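Beta-L-arabinobiosidase (Bacteroides thetaiotaomicron, PDB 5MQR) probably hydrolyses arabinofuranoside linkages as a gut bacterium breaks down complex plant pectin, in a chain that joins a sialidase-like propeller to a helical glycosidase domain. Local coordinates at residues A[280-285]-A[299-304]; A[333-338]-A[346-351]; A[859-864]-A[896-901]; A[882-887]-A[924-929]. All coordinates share one frame; numbering follows the deposited sequence.

Interaction 1: residues A[280-285]-A[299-304]; sequences KHALTS and LRAKGF
Ala282 and Ala301 form the tight end of this contact, where the third strand of a four-stranded antiparallel sheet, 283-287, meets the short edge strand 299-300. Ala282 O accepts the backbone N-H of Ala301 at 2.8 Å to the N, a bond bent to 141° at the hydrogen, with its donor above the carbonyl plane. Methyl groups close in beside it. Ala301 CB lies 3.8 Å from Thr284 CG2, and Ala282 CB sits 4.2 Å from Phe304 CB, which the type II turn 301-304 brings back over it. Thr284 OG1 points trans to its own N (chi1 -168°) and bonds to Ser277 O on the next strand, while CG2 faces Ala301.

The Arg300 side is looser and wetter. Its extended chain carries the guanidinium over His281, whose CB stands 3.8 Å above the plane of the Arg300 group, toward its rim. Ring and guanidinium are inclined at 62°, so they do not stack. Two waters lie in the guanidinium plane and accept from Arg300 NH1: one, at 2.6 Å from NH1, reaches His281 ND1 weakly, and the other donates to His281 O. A direct backbone bond and methyl packing thus join the strand edge, whereas water largely ties the charged arginine to His281.

Interaction 2: residues A[333-338]-A[346-351]; sequences PLAISL and TTLNLV
The 333-338 and 346-351 backbones run antiparallel and pair most regularly at Ile336 and Asn349, where Ile336 N to Asn349 O is 2.8 Å and Asn349 N to Ile336 O is 2.9 Å. Val351 N to Leu334 O and Thr346 N to Leu338 O extend the pairing both ways. Between the Ile336-Asn349 pair and the Thr346-Leu338 bond, side chains stand in for backbone. Thr347 OG1, set between its own N and carbonyl carbon (chi1 66°), takes the N-H of Leu338, with N to OG1 at 2.9 Å. Thr347 O instead receives Ser337 OG at 2.7 Å, in the carbonyl plane; that hydroxyl is also bonded to Tyr325 OH. One water accepts from Thr347 OG1 and donates to Ile336 O and Asn349 OD1, while Asn349 ND2 is held by Ser46 O. Apolar groups fill in around these bonds. The side chains of Val351 and Ile336 cross at about a right angle, with Val351 CG2 3.6 Å from Ile336 CB, and Leu348 CD1 rests 3.7 Å from Ala335 CB. Strand 321-325 flanks the pair beyond 334-339. Four antiparallel strands, of which these are the last two, make the type of blade found in sialidase-like beta propellers with BNR repeats.

Interaction 3: residues A[859-864]-A[896-901]; sequences LVENDL and LPDTTK
Val860 and Glu861, on helix 843-864, pack against Leu896, Pro897 and Asp898 in a helix-to-loop contact; the loop links the short helices 890-893 and 901-904. One half is apolar. Leu896, with CG trans to the backbone N (chi1 -173°), sends its two methyls to the helix, CD1 to Val860 CG2 at 4.0 Å and CD2 to Glu861 CG at 4.2 Å. Ser824 and Tyr827 of helix 820-839 also touch Leu896, so this leucine is wedged between helices 843-864 and 820-839.

The other half is polar. Glu861 stretches past Leu896 in the opposite direction and uses OE2 to accept the backbone N-H of Asp898, with N to OE2 at 3.0 Å. The bond is nearly straight (163° at the hydrogen) and meets the oxygen almost in line with its C-O bond. That grip puts two carboxylates together: Asp898 OD2 is 3.1 Å from Glu861 OE2, both acceptors, with the two planes 57° apart. Lys857, one turn earlier on the helix, forms a salt bridge with Asp898 OD1 and would offset part of the repulsion; the crowding might still raise the proton affinity of one acid. Tyr903 packs on both Glu861 and Pro897, and Tyr965 OH bonds to Pro897 O. A connecting loop pinned on a helix in this way is consistent with the alpha/alpha toroid expected of six-hairpin glycosidases.

Interaction 4: residues A[882-887]-A[924-929]; sequences NVREAI and TAERRH
Arg884, Glu926 and Arg928 form a salt-bridge network joining two loops of the helical, six-hairpin glycosidase-like domain, and Arg884 and Glu926 grip each other through backbone and side chain together. Arg884 O accepts Glu926 N at 2.9 Å, and the carboxylate returns the hold: Glu926 OE2 takes the N-H of Arg884, with N to OE2 also 2.9 Å and an almost straight bond (173°) that arrives from above the carboxylate plane. Glu926 CG lies between its own N and carbonyl carbon (chi1 60°), an orientation that brings the acid over Arg884, with Glu926 CD only 3.4 Å from Arg884 CB. The extended arginine then turns NH1 onto the syn lone pair of Glu926 OE1, forming a salt bridge. The same OE1 receives Arg928 NH1 at 2.7 Å, nearly along its C-O axis and within that guanidinium plane. Two arginines thus converge on one carboxylate oxygen, their NH1 atoms held close by the shared anion.

Along the backbone, Glu885 faces Ala925 in a single bridge, and Ala886 N donates to Thr924 O. The type I turn 926-929 places the imidazole beside Val883, whose CG2 makes a CH-pi contact over one face, 3.9 Å from the centroid of the His929 ring.

Further out, Arg884 NH2 is fixed by His869 O, while Glu909 gives Arg928 NH1 a second salt bridge. Glu885 turns its carboxylate to Ser810, and Thr924 OG1 bonds to Ala945 O. A water donates to Asn882 O and sits 2.9 Å from His929 NE2.

In the fold
The four contacts fall into two distant pairs. Interactions 1 and 2 belong to successive four-stranded sheets of the propeller, each joining the third and fourth strands; their centres are 16 Å apart. Tyr325 connects them, its ring meeting Phe304 of the first and its hydroxyl bonding Ser337 of the second. Interactions 3 and 4 lie in the helical domain, centres 19 Å apart, with segments that alternate along the chain. About 68 Å separates the centres of interactions 1 and 3. The side chain of Asn349 in interaction 2 lies about 7 Å from the bound sodium ion. In interaction 4, ethanediol about 3 Å from the Arg884 side chain, probably from the crystallisation liquor, may mark a pocket.

Interaction 1: residues A[280-285]-A[299-304]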
loop_
_atom_site.group_PDB
_atom_site.type_symbol
_atom_site.label_atom_id
_atom_site.label_comp_id
_atom_site.label_asym_id
_atom_site.label_seq_id
_atom_site.Cartn_x
_atom_site.Cartn_y
_atom_site.Cartn_z
ATOM N N LYS A 280 -14.193 16.608 -22.941
ATOM C CA LYS A 280 -12.903 16.891 -23.587
ATOM C C LYS A 280 -12.222 18.170 -23.066
ATOM O O LYS A 280 -12.904 19.165 -22.709
ATOM C CB LYS A 280 -13.086 17.041 -25.090
ATOM C CG LYS A 280 -13.265 15.735 -25.833
ATOM C CD LYS A 280 -13.019 15.943 -27.320
ATOM C CE LYS A 280 -13.217 14.648 -28.082
ATOM N NZ LYS A 280 -12.669 14.813 -29.454
ATOM N N HIS A 281 -10.886 18.132 -23.036
ATOM C CA HIS A 281 -10.033 19.190 -22.427
ATOM C C HIS A 281 -10.165 19.226 -20.912
ATOM O O HIS A 281 -9.765 20.186 -20.258
ATOM C CB HIS A 281 -10.304 20.581 -23.031
ATOM C CG HIS A 281 -10.165 20.619 -24.519
ATOM N ND1 HIS A 281 -8.936 20.660 -25.151
ATOM C CD2 HIS A 281 -11.095 20.606 -25.504
ATOM C CE1 HIS A 281 -9.115 20.673 -26.459
ATOM N NE2 HIS A 281 -10.416 20.642 -26.699
ATOM N N ALA A 282 -10.703 18.145 -20.361
ATOM C CA ALA A 282 -11.064 18.065 -18.972
ATOM C C ALA A 282 -11.879 19.272 -18.468
ATOM O O ALA A 282 -11.735 19.675 -17.321
ATOM C CB ALA A 282 -9.808 17.824 -18.145
ATOM N N LEU A 283 -12.757 19.831 -19.308
ATOM C CA LEU A 283 -13.805 20.705 -18.778
ATOM C C LEU A 283 -14.600 19.895 -17.740
ATOM O O LEU A 283 -14.755 18.659 -17.841
ATOM C CB LEU A 283 -14.745 21.261 -19.852
ATOM C CG LEU A 283 -14.146 22.168 -20.947
ATOM C CD1 LEU A 283 -15.204 22.593 -21.945
ATOM C CD2 LEU A 283 -13.468 23.410 -20.407
ATOM N N THR A 284 -15.063 20.585 -16.711
ATOM C CA THR A 284 -15.651 19.882 -15.582
ATOM C C THR A 284 -16.689 20.720 -14.861
ATOM O O THR A 284 -16.601 21.942 -14.824
ATOM C CB THR A 284 -14.555 19.358 -14.653
ATOM O OG1 THR A 284 -15.119 18.444 -13.699
ATOM C CG2 THR A 284 -13.858 20.517 -13.953
ATOM N N SER A 285 -17.693 20.035 -14.320
ATOM C CA SER A 285 -18.748 20.674 -13.547
ATOM C C SER A 285 -19.324 19.713 -12.498
ATOM O O SER A 285 -18.763 18.623 -12.218
ATOM C CB SER A 285 -19.843 21.217 -14.471
ATOM O OG SER A 285 -20.825 21.900 -13.738
ATOM N N LEU A 299 -15.180 25.243 -16.540
ATOM C CA LEU A 299 -13.794 25.467 -16.854
ATOM C C LEU A 299 -13.006 24.165 -16.857
ATOM O O LEU A 299 -13.450 23.143 -16.314
ATOM C CB LEU A 299 -13.187 26.432 -15.835
ATOM C CG LEU A 299 -13.851 27.807 -15.718
ATOM C CD1 LEU A 299 -13.181 28.601 -14.604
ATOM C CD2 LEU A 299 -13.844 28.586 -17.033
ATOM N N ARG A 300 -11.812 24.239 -17.451
ATOM C CA ARG A 300 -10.857 23.150 -17.429
ATOM C C ARG A 300 -10.562 22.807 -15.994
ATOM O O ARG A 300 -10.496 23.682 -15.149
ATOM C CB ARG A 300 -9.552 23.535 -18.114
ATOM C CG ARG A 300 -9.647 23.737 -19.620
ATOM C CD ARG A 300 -8.326 24.245 -20.184
ATOM N NE ARG A 300 -8.309 24.420 -21.651
ATOM C CZ ARG A 300 -7.737 23.590 -22.542
ATOM N NH1 ARG A 300 -7.122 22.456 -22.183
ATOM N NH2 ARG A 300 -7.788 23.890 -23.839
ATOM N N ALA A 301 -10.372 21.525 -15.736
ATOM C CA ALA A 301 -10.047 21.031 -14.415
ATOM C C ALA A 301 -8.626 21.440 -14.112
ATOM O O ALA A 301 -7.704 21.084 -14.860
ATOM C CB ALA A 301 -10.192 19.520 -14.374
ATOM N N LYS A 302 -8.448 22.185 -13.029
ATOM C CA LYS A 302 -7.159 22.813 -12.750
ATOM C C LYS A 302 -6.118 21.738 -12.521
ATOM O O LYS A 302 -6.393 20.713 -11.877
ATOM C CB LYS A 302 -7.239 23.786 -11.555
ATOM C CG LYS A 302 -8.026 25.036 -11.920
ATOM C CD LYS A 302 -8.025 26.135 -10.864
ATOM C CE LYS A 302 -8.790 27.359 -11.409
ATOM N NZ LYS A 302 -8.561 28.604 -10.596
ATOM N N GLY A 303 -4.956 21.946 -13.115
ATOM C CA GLY A 303 -3.838 21.035 -12.965
ATOM C C GLY A 303 -3.785 19.850 -13.929
ATOM O O GLY A 303 -2.690 19.295 -14.158
ATOM N N PHE A 304 -4.936 19.437 -14.461
ATOM C CA PHE A 304 -4.983 18.341 -15.422
ATOM C C PHE A 304 -4.324 18.774 -16.735
ATOM O O PHE A 304 -4.575 19.867 -17.262
ATOM C CB PHE A 304 -6.428 17.857 -15.695
ATOM C CG PHE A 304 -6.913 16.821 -14.740
ATOM C CD1 PHE A 304 -7.566 17.181 -13.564
ATOM C CD2 PHE A 304 -6.726 15.475 -15.011
ATOM C CE1 PHE A 304 -7.998 16.217 -12.657
ATOM C CE2 PHE A 304 -7.182 14.503 -14.127
ATOM C CZ PHE A 304 -7.810 14.880 -12.943
HETATM O O HOH W 1 -5.829 21.362 -24.198
HETATM O O HOH W 2 -6.968 20.926 -19.947
HETATM O O HOH W 3 -15.088 24.061 -13.957
#

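Interaction 2: residues A[333-338]-A[346-351]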
loop_
_atom_site.group_PDB
_atom_site.type_symbol
_atom_site.label_atom_id
_atom_site.label_comp_id
_atom_site.label_asym_id
_atom_site.label_seq_id
_atom_site.Cartn_x
_atom_site.Cartn_y
_atom_site.Cartn_z
ATOM N N PRO A 333 1.191 9.110 -23.350
ATOM C CA PRO A 333 0.638 7.767 -23.152
ATOM C C PRO A 333 -0.810 7.838 -22.699
ATOM O O PRO A 333 -1.400 8.915 -22.657
ATOM C CB PRO A 333 1.492 7.218 -22.019
ATOM C CG PRO A 333 1.766 8.449 -21.188
ATOM C CD PRO A 333 1.851 9.611 -22.133
ATOM N N LEU A 334 -1.375 6.688 -22.385
ATOM C CA LEU A 334 -2.651 6.648 -21.696
ATOM C C LEU A 334 -2.273 6.439 -20.230
ATOM O O LEU A 334 -1.511 5.513 -19.912
ATOM C CB LEU A 334 -3.520 5.510 -22.201
ATOM C CG LEU A 334 -4.994 5.547 -21.785
ATOM C CD1 LEU A 334 -5.686 6.736 -22.434
ATOM C CD2 LEU A 334 -5.685 4.264 -22.203
ATOM N N ALA A 335 -2.767 7.321 -19.367
ATOM C CA ALA A 335 -2.363 7.379 -17.969
ATOM C C ALA A 335 -3.578 7.301 -17.053
ATOM O O ALA A 335 -4.720 7.430 -17.496
ATOM C CB ALA A 335 -1.607 8.679 -17.725
ATOM N N ILE A 336 -3.306 7.100 -15.776
ATOM C CA ILE A 336 -4.323 7.014 -14.748
ATOM C C ILE A 336 -3.913 7.920 -13.572
ATOM O O ILE A 336 -2.733 7.971 -13.175
ATOM C CB ILE A 336 -4.577 5.557 -14.280
ATOM C CG1 ILE A 336 -5.708 5.515 -13.225
ATOM C CG2 ILE A 336 -3.299 4.877 -13.760
ATOM C CD1 ILE A 336 -6.174 4.114 -12.870
ATOM N N SER A 337 -4.901 8.648 -13.057
ATOM C CA SER A 337 -4.769 9.455 -11.863
ATOM C C SER A 337 -5.815 8.987 -10.842
ATOM O O SER A 337 -6.951 8.719 -11.206
ATOM C CB SER A 337 -4.960 10.959 -12.187
ATOM O OG SER A 337 -3.896 11.527 -12.951
ATOM N N LEU A 338 -5.434 8.924 -9.572
ATOM C CA LEU A 338 -6.319 8.463 -8.487
ATOM C C LEU A 338 -6.767 9.592 -7.558
ATOM O O LEU A 338 -6.089 10.626 -7.440
ATOM C CB LEU A 338 -5.610 7.383 -7.662
ATOM C CG LEU A 338 -5.023 6.230 -8.486
ATOM C CD1 LEU A 338 -4.235 5.295 -7.592
ATOM C CD2 LEU A 338 -6.103 5.483 -9.268
ATOM N N THR A 346 -4.384 13.092 -7.164
ATOM C CA THR A 346 -3.062 13.293 -6.582
ATOM C C THR A 346 -1.945 12.481 -7.198
ATOM O O THR A 346 -0.808 12.711 -6.849
ATOM C CB THR A 346 -3.095 12.964 -5.065
ATOM O OG1 THR A 346 -3.453 11.597 -4.878
ATOM C CG2 THR A 346 -4.139 13.827 -4.361
ATOM N N THR A 347 -2.247 11.537 -8.092
ATOM C CA THR A 347 -1.237 10.664 -8.699
ATOM C C THR A 347 -1.304 10.705 -10.235
ATOM O O THR A 347 -2.315 11.123 -10.822
ATOM C CB THR A 347 -1.444 9.183 -8.257
ATOM O OG1 THR A 347 -2.686 8.674 -8.773
ATOM C CG2 THR A 347 -1.438 9.060 -6.722
ATOM N N LEU A 348 -0.229 10.234 -10.860
ATOM C CA LEU A 348 -0.166 10.079 -12.308
ATOM C C LEU A 348 0.760 8.928 -12.641
ATOM O O LEU A 348 1.942 8.988 -12.356
ATOM C CB LEU A 348 0.321 11.354 -12.974
ATOM C CG LEU A 348 0.333 11.321 -14.505
ATOM C CD1 LEU A 348 -1.091 11.215 -15.024
ATOM C CD2 LEU A 348 1.037 12.545 -15.053
ATOM N N ASN A 349 0.201 7.875 -13.214
ATOM C CA ASN A 349 0.938 6.671 -13.594
ATOM C C ASN A 349 0.441 6.156 -14.943
ATOM O O ASN A 349 -0.554 6.651 -15.492
ATOM C CB ASN A 349 0.752 5.599 -12.525
ATOM C CG ASN A 349 1.381 5.996 -11.190
ATOM O OD1 ASN A 349 0.705 6.537 -10.317
ATOM N ND2 ASN A 349 2.683 5.771 -11.058
ATOM N N LEU A 350 1.158 5.178 -15.474
ATOM C CA LEU A 350 0.907 4.638 -16.813
ATOM C C LEU A 350 -0.139 3.531 -16.826
ATOM O O LEU A 350 -0.173 2.658 -15.936
ATOM C CB LEU A 350 2.210 4.081 -17.382
ATOM C CG LEU A 350 2.194 3.679 -18.865
ATOM C CD1 LEU A 350 2.140 4.936 -19.724
ATOM C CD2 LEU A 350 3.440 2.856 -19.130
ATOM N N VAL A 351 -0.997 3.578 -17.842
ATOM C CA VAL A 351 -1.882 2.470 -18.191
ATOM C C VAL A 351 -1.319 1.812 -19.453
ATOM O O VAL A 351 -0.986 0.642 -19.414
ATOM C CB VAL A 351 -3.331 2.936 -18.420
ATOM C CG1 VAL A 351 -4.201 1.796 -18.944
ATOM C CG2 VAL A 351 -3.907 3.500 -17.128
HETATM O O HOH W 4 -1.950 6.999 -10.682
#

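Interaction 3: residues A[859-864]-A[896-901]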
loop_
_atom_site.group_PDB
_atom_site.type_symbol
_atom_site.label_atom_id
_atom_site.label_comp_id
_atom_site.label_asym_id
_atom_site.label_seq_id
_atom_site.Cartn_x
_atom_site.Cartn_y
_atom_site.Cartn_z
ATOM N N LEU A 859 -1.180 -14.722 47.275
ATOM C CA LEU A 859 -0.682 -13.807 48.307
ATOM C C LEU A 859 -0.879 -12.347 47.915
ATOM O O LEU A 859 -1.292 -11.559 48.744
ATOM C CB LEU A 859 0.782 -14.061 48.640
ATOM C CG LEU A 859 1.057 -15.350 49.417
ATOM C CD1 LEU A 859 2.550 -15.631 49.433
ATOM C CD2 LEU A 859 0.534 -15.266 50.842
ATOM N N VAL A 860 -0.634 -11.985 46.660
ATOM C CA VAL A 860 -0.844 -10.599 46.262
ATOM C C VAL A 860 -2.324 -10.235 46.371
ATOM O O VAL A 860 -2.664 -9.172 46.890
ATOM C CB VAL A 860 -0.292 -10.289 44.850
ATOM C CG1 VAL A 860 -0.721 -8.900 44.381
ATOM C CG2 VAL A 860 1.220 -10.367 44.867
ATOM N N GLU A 861 -3.190 -11.113 45.877
ATOM C CA GLU A 861 -4.630 -10.828 45.826
ATOM C C GLU A 861 -5.264 -10.750 47.206
ATOM O O GLU A 861 -6.115 -9.883 47.451
ATOM C CB GLU A 861 -5.361 -11.868 44.988
ATOM C CG GLU A 861 -5.108 -11.716 43.498
ATOM C CD GLU A 861 -5.973 -12.647 42.667
ATOM O OE1 GLU A 861 -6.272 -13.761 43.127
ATOM O OE2 GLU A 861 -6.356 -12.254 41.551
ATOM N N ASN A 862 -4.852 -11.656 48.089
ATOM C CA ASN A 862 -5.380 -11.702 49.448
ATOM C C ASN A 862 -4.741 -10.678 50.374
ATOM O O ASN A 862 -5.437 -10.073 51.174
ATOM C CB ASN A 862 -5.243 -13.116 50.043
ATOM C CG ASN A 862 -6.141 -14.146 49.345
ATOM O OD1 ASN A 862 -7.169 -13.818 48.730
ATOM N ND2 ASN A 862 -5.747 -15.405 49.435
ATOM N N ASP A 863 -3.429 -10.480 50.268
ATOM C CA ASP A 863 -2.690 -9.684 51.243
ATOM C C ASP A 863 -2.376 -8.260 50.800
ATOM O O ASP A 863 -2.253 -7.394 51.655
ATOM C CB ASP A 863 -1.375 -10.368 51.618
ATOM C CG ASP A 863 -1.567 -11.686 52.339
ATOM O OD1 ASP A 863 -2.698 -12.184 52.466
ATOM O OD2 ASP A 863 -0.570 -12.228 52.818
ATOM N N LEU A 864 -2.193 -8.002 49.497
ATOM C CA LEU A 864 -1.820 -6.649 49.034
ATOM C C LEU A 864 -2.985 -5.813 48.527
ATOM O O LEU A 864 -2.881 -4.589 48.457
ATOM C CB LEU A 864 -0.696 -6.712 48.006
ATOM C CG LEU A 864 0.580 -7.401 48.506
ATOM C CD1 LEU A 864 1.663 -7.265 47.446
ATOM C CD2 LEU A 864 1.071 -6.855 49.839
ATOM N N LEU A 896 -1.346 -10.581 36.479
ATOM C CA LEU A 896 -1.527 -11.304 37.735
ATOM C C LEU A 896 -2.991 -11.395 38.172
ATOM O O LEU A 896 -3.459 -12.488 38.501
ATOM C CB LEU A 896 -0.645 -10.696 38.844
ATOM C CG LEU A 896 -0.555 -11.384 40.207
ATOM C CD1 LEU A 896 0.653 -10.883 40.991
ATOM C CD2 LEU A 896 -1.812 -11.162 41.029
ATOM N N PRO A 897 -3.712 -10.255 38.227
ATOM C CA PRO A 897 -5.051 -10.367 38.846
ATOM C C PRO A 897 -6.040 -11.177 38.018
ATOM O O PRO A 897 -5.875 -11.306 36.813
ATOM C CB PRO A 897 -5.509 -8.906 38.965
ATOM C CG PRO A 897 -4.220 -8.119 38.953
ATOM C CD PRO A 897 -3.386 -8.845 37.935
ATOM N N ASP A 898 -7.020 -11.741 38.716
ATOM C CA ASP A 898 -8.220 -12.319 38.133
ATOM C C ASP A 898 -9.053 -11.313 37.368
ATOM O O ASP A 898 -8.921 -10.096 37.544
ATOM C CB ASP A 898 -9.123 -12.905 39.243
ATOM C CG ASP A 898 -8.577 -14.183 39.804
ATOM O OD1 ASP A 898 -8.132 -14.999 38.969
ATOM O OD2 ASP A 898 -8.585 -14.378 41.051
ATOM N N THR A 899 -9.963 -11.855 36.561
ATOM C CA THR A 899 -10.865 -11.040 35.737
ATOM C C THR A 899 -12.083 -10.516 36.515
ATOM O O THR A 899 -12.904 -9.795 35.955
ATOM C CB THR A 899 -11.362 -11.822 34.488
ATOM O OG1 THR A 899 -12.091 -12.974 34.904
ATOM C CG2 THR A 899 -10.191 -12.267 33.605
ATOM N N THR A 900 -12.206 -10.851 37.795
ATOM C CA THR A 900 -13.351 -10.390 38.581
ATOM C C THR A 900 -13.467 -8.837 38.583
ATOM O O THR A 900 -12.453 -8.119 38.546
ATOM C CB THR A 900 -13.302 -10.936 40.026
ATOM O OG1 THR A 900 -12.202 -10.345 40.723
ATOM C CG2 THR A 900 -13.168 -12.499 40.044
ATOM N N LYS A 901 -14.711 -8.354 38.605
ATOM C CA LYS A 901 -15.028 -6.922 38.497
ATOM C C LYS A 901 -14.410 -6.045 39.570
ATOM O O LYS A 901 -14.137 -4.878 39.321
ATOM C CB LYS A 901 -16.551 -6.689 38.514
ATOM C CG LYS A 901 -17.206 -6.883 37.154
ATOM C CD LYS A 901 -16.950 -5.692 36.232
ATOM C CE LYS A 901 -17.175 -6.021 34.754
ATOM N NZ LYS A 901 -18.589 -6.428 34.506
#

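Interaction 4: residues A[882-887]-A[924-929]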
loop_
_atom_site.group_PDB
_atom_site.type_symbol
_atom_site.label_atom_id
_atom_site.label_comp_id
_atom_site.label_asym_id
_atom_site.label_seq_id
_atom_site.Cartn_x
_atom_site.Cartn_y
_atom_site.Cartn_z
ATOM N N ASN A 882 -1.645 2.290 53.097
ATOM C CA ASN A 882 -2.761 3.207 52.881
ATOM C C ASN A 882 -2.358 4.389 52.020
ATOM O O ASN A 882 -2.585 5.543 52.394
ATOM C CB ASN A 882 -3.342 3.696 54.209
ATOM C CG ASN A 882 -4.062 2.606 54.956
ATOM O OD1 ASN A 882 -4.780 1.790 54.368
ATOM N ND2 ASN A 882 -3.897 2.594 56.263
ATOM N N VAL A 883 -1.713 4.070 50.891
ATOM C CA VAL A 883 -1.390 5.022 49.848
ATOM C C VAL A 883 -1.477 4.322 48.493
ATOM O O VAL A 883 -0.891 3.251 48.286
ATOM C CB VAL A 883 -0.003 5.680 50.073
ATOM C CG1 VAL A 883 1.127 4.661 50.155
ATOM C CG2 VAL A 883 0.270 6.733 48.998
ATOM N N ARG A 884 -2.248 4.908 47.587
ATOM C CA ARG A 884 -2.319 4.427 46.224
ATOM C C ARG A 884 -1.101 4.965 45.474
ATOM O O ARG A 884 -0.907 6.199 45.382
ATOM C CB ARG A 884 -3.595 4.891 45.535
ATOM C CG ARG A 884 -4.894 4.450 46.188
ATOM C CD ARG A 884 -6.050 4.849 45.290
ATOM N NE ARG A 884 -7.365 4.509 45.827
ATOM C CZ ARG A 884 -7.999 5.159 46.804
ATOM N NH1 ARG A 884 -7.446 6.208 47.414
ATOM N NH2 ARG A 884 -9.198 4.739 47.185
ATOM N N GLU A 885 -0.288 4.047 44.960
ATOM C CA GLU A 885 0.924 4.402 44.203
ATOM C C GLU A 885 0.877 3.769 42.822
ATOM O O GLU A 885 0.109 2.852 42.582
ATOM C CB GLU A 885 2.185 3.950 44.957
ATOM C CG GLU A 885 2.389 4.644 46.299
ATOM C CD GLU A 885 3.504 4.031 47.134
ATOM O OE1 GLU A 885 3.498 2.798 47.379
ATOM O OE2 GLU A 885 4.400 4.793 47.549
ATOM N N ALA A 886 1.735 4.239 41.929
ATOM C CA ALA A 886 1.816 3.661 40.585
ATOM C C ALA A 886 2.194 2.182 40.647
ATOM O O ALA A 886 1.778 1.406 39.765
ATOM C CB ALA A 886 2.822 4.419 39.723
ATOM N N ILE A 887 2.965 1.803 41.686
ATOM C CA ILE A 887 3.370 0.412 41.850
ATOM C C ILE A 887 2.176 -0.523 42.008
ATOM O O ILE A 887 2.295 -1.690 41.724
ATOM C CB ILE A 887 4.392 0.165 42.989
ATOM C CG1 ILE A 887 3.840 0.561 44.365
ATOM C CG2 ILE A 887 5.697 0.877 42.678
ATOM C CD1 ILE A 887 4.666 0.022 45.536
ATOM N N THR A 924 3.576 9.135 40.360
ATOM C CA THR A 924 4.016 7.919 41.059
ATOM C C THR A 924 3.227 7.643 42.336
ATOM O O THR A 924 3.378 6.577 42.914
ATOM C CB THR A 924 5.505 7.959 41.418
ATOM O OG1 THR A 924 5.884 9.293 41.795
ATOM C CG2 THR A 924 6.338 7.495 40.240
ATOM N N ALA A 925 2.398 8.594 42.759
ATOM C CA ALA A 925 1.583 8.461 43.954
ATOM C C ALA A 925 0.340 9.298 43.773
ATOM O O ALA A 925 0.345 10.307 43.052
ATOM C CB ALA A 925 2.353 8.929 45.185
ATOM N N GLU A 926 -0.739 8.876 44.401
ATOM C CA GLU A 926 -2.002 9.574 44.226
ATOM C C GLU A 926 -1.882 11.026 44.703
ATOM O O GLU A 926 -1.376 11.295 45.786
ATOM C CB GLU A 926 -3.139 8.833 44.940
ATOM C CG GLU A 926 -2.949 8.686 46.446
ATOM C CD GLU A 926 -4.024 7.880 47.109
ATOM O OE1 GLU A 926 -5.153 7.790 46.576
ATOM O OE2 GLU A 926 -3.722 7.342 48.193
ATOM N N ARG A 927 -2.369 11.954 43.892
ATOM C CA ARG A 927 -2.211 13.386 44.175
ATOM C C ARG A 927 -2.939 13.863 45.449
ATOM O O ARG A 927 -2.508 14.839 46.076
ATOM C CB ARG A 927 -2.628 14.193 42.956
ATOM C CG ARG A 927 -1.697 13.934 41.781
ATOM C CD ARG A 927 -2.165 14.630 40.525
ATOM N NE ARG A 927 -1.911 16.064 40.577
ATOM C CZ ARG A 927 -2.522 16.987 39.826
ATOM N NH1 ARG A 927 -3.460 16.662 38.930
ATOM N NH2 ARG A 927 -2.193 18.262 39.979
ATOM N N ARG A 928 -4.016 13.162 45.831
ATOM C CA ARG A 928 -4.757 13.432 47.082
ATOM C C ARG A 928 -4.015 13.133 48.379
ATOM O O ARG A 928 -4.451 13.565 49.446
ATOM C CB ARG A 928 -6.074 12.635 47.119
ATOM C CG ARG A 928 -5.923 11.111 47.211
ATOM C CD ARG A 928 -7.276 10.453 47.435
ATOM N NE ARG A 928 -8.134 10.578 46.260
ATOM C CZ ARG A 928 -8.055 9.814 45.167
ATOM N NH1 ARG A 928 -7.155 8.835 45.059
ATOM N NH2 ARG A 928 -8.896 10.023 44.165
ATOM N N HIS A 929 -2.943 12.353 48.320
ATOM C CA HIS A 929 -2.324 11.906 49.540
ATOM C C HIS A 929 -1.570 13.058 50.229
ATOM O O HIS A 929 -0.807 13.780 49.573
ATOM C CB HIS A 929 -1.413 10.707 49.311
ATOM C CG HIS A 929 -1.113 9.965 50.566
ATOM N ND1 HIS A 929 -0.049 10.287 51.366
ATOM C CD2 HIS A 929 -1.763 8.954 51.185
ATOM C CE1 HIS A 929 -0.043 9.504 52.429
ATOM N NE2 HIS A 929 -1.071 8.680 52.341
HETATM O O HOH W 5 -0.425 6.545 54.142
HETATM O O HOH W 6 5.025 4.354 42.862
#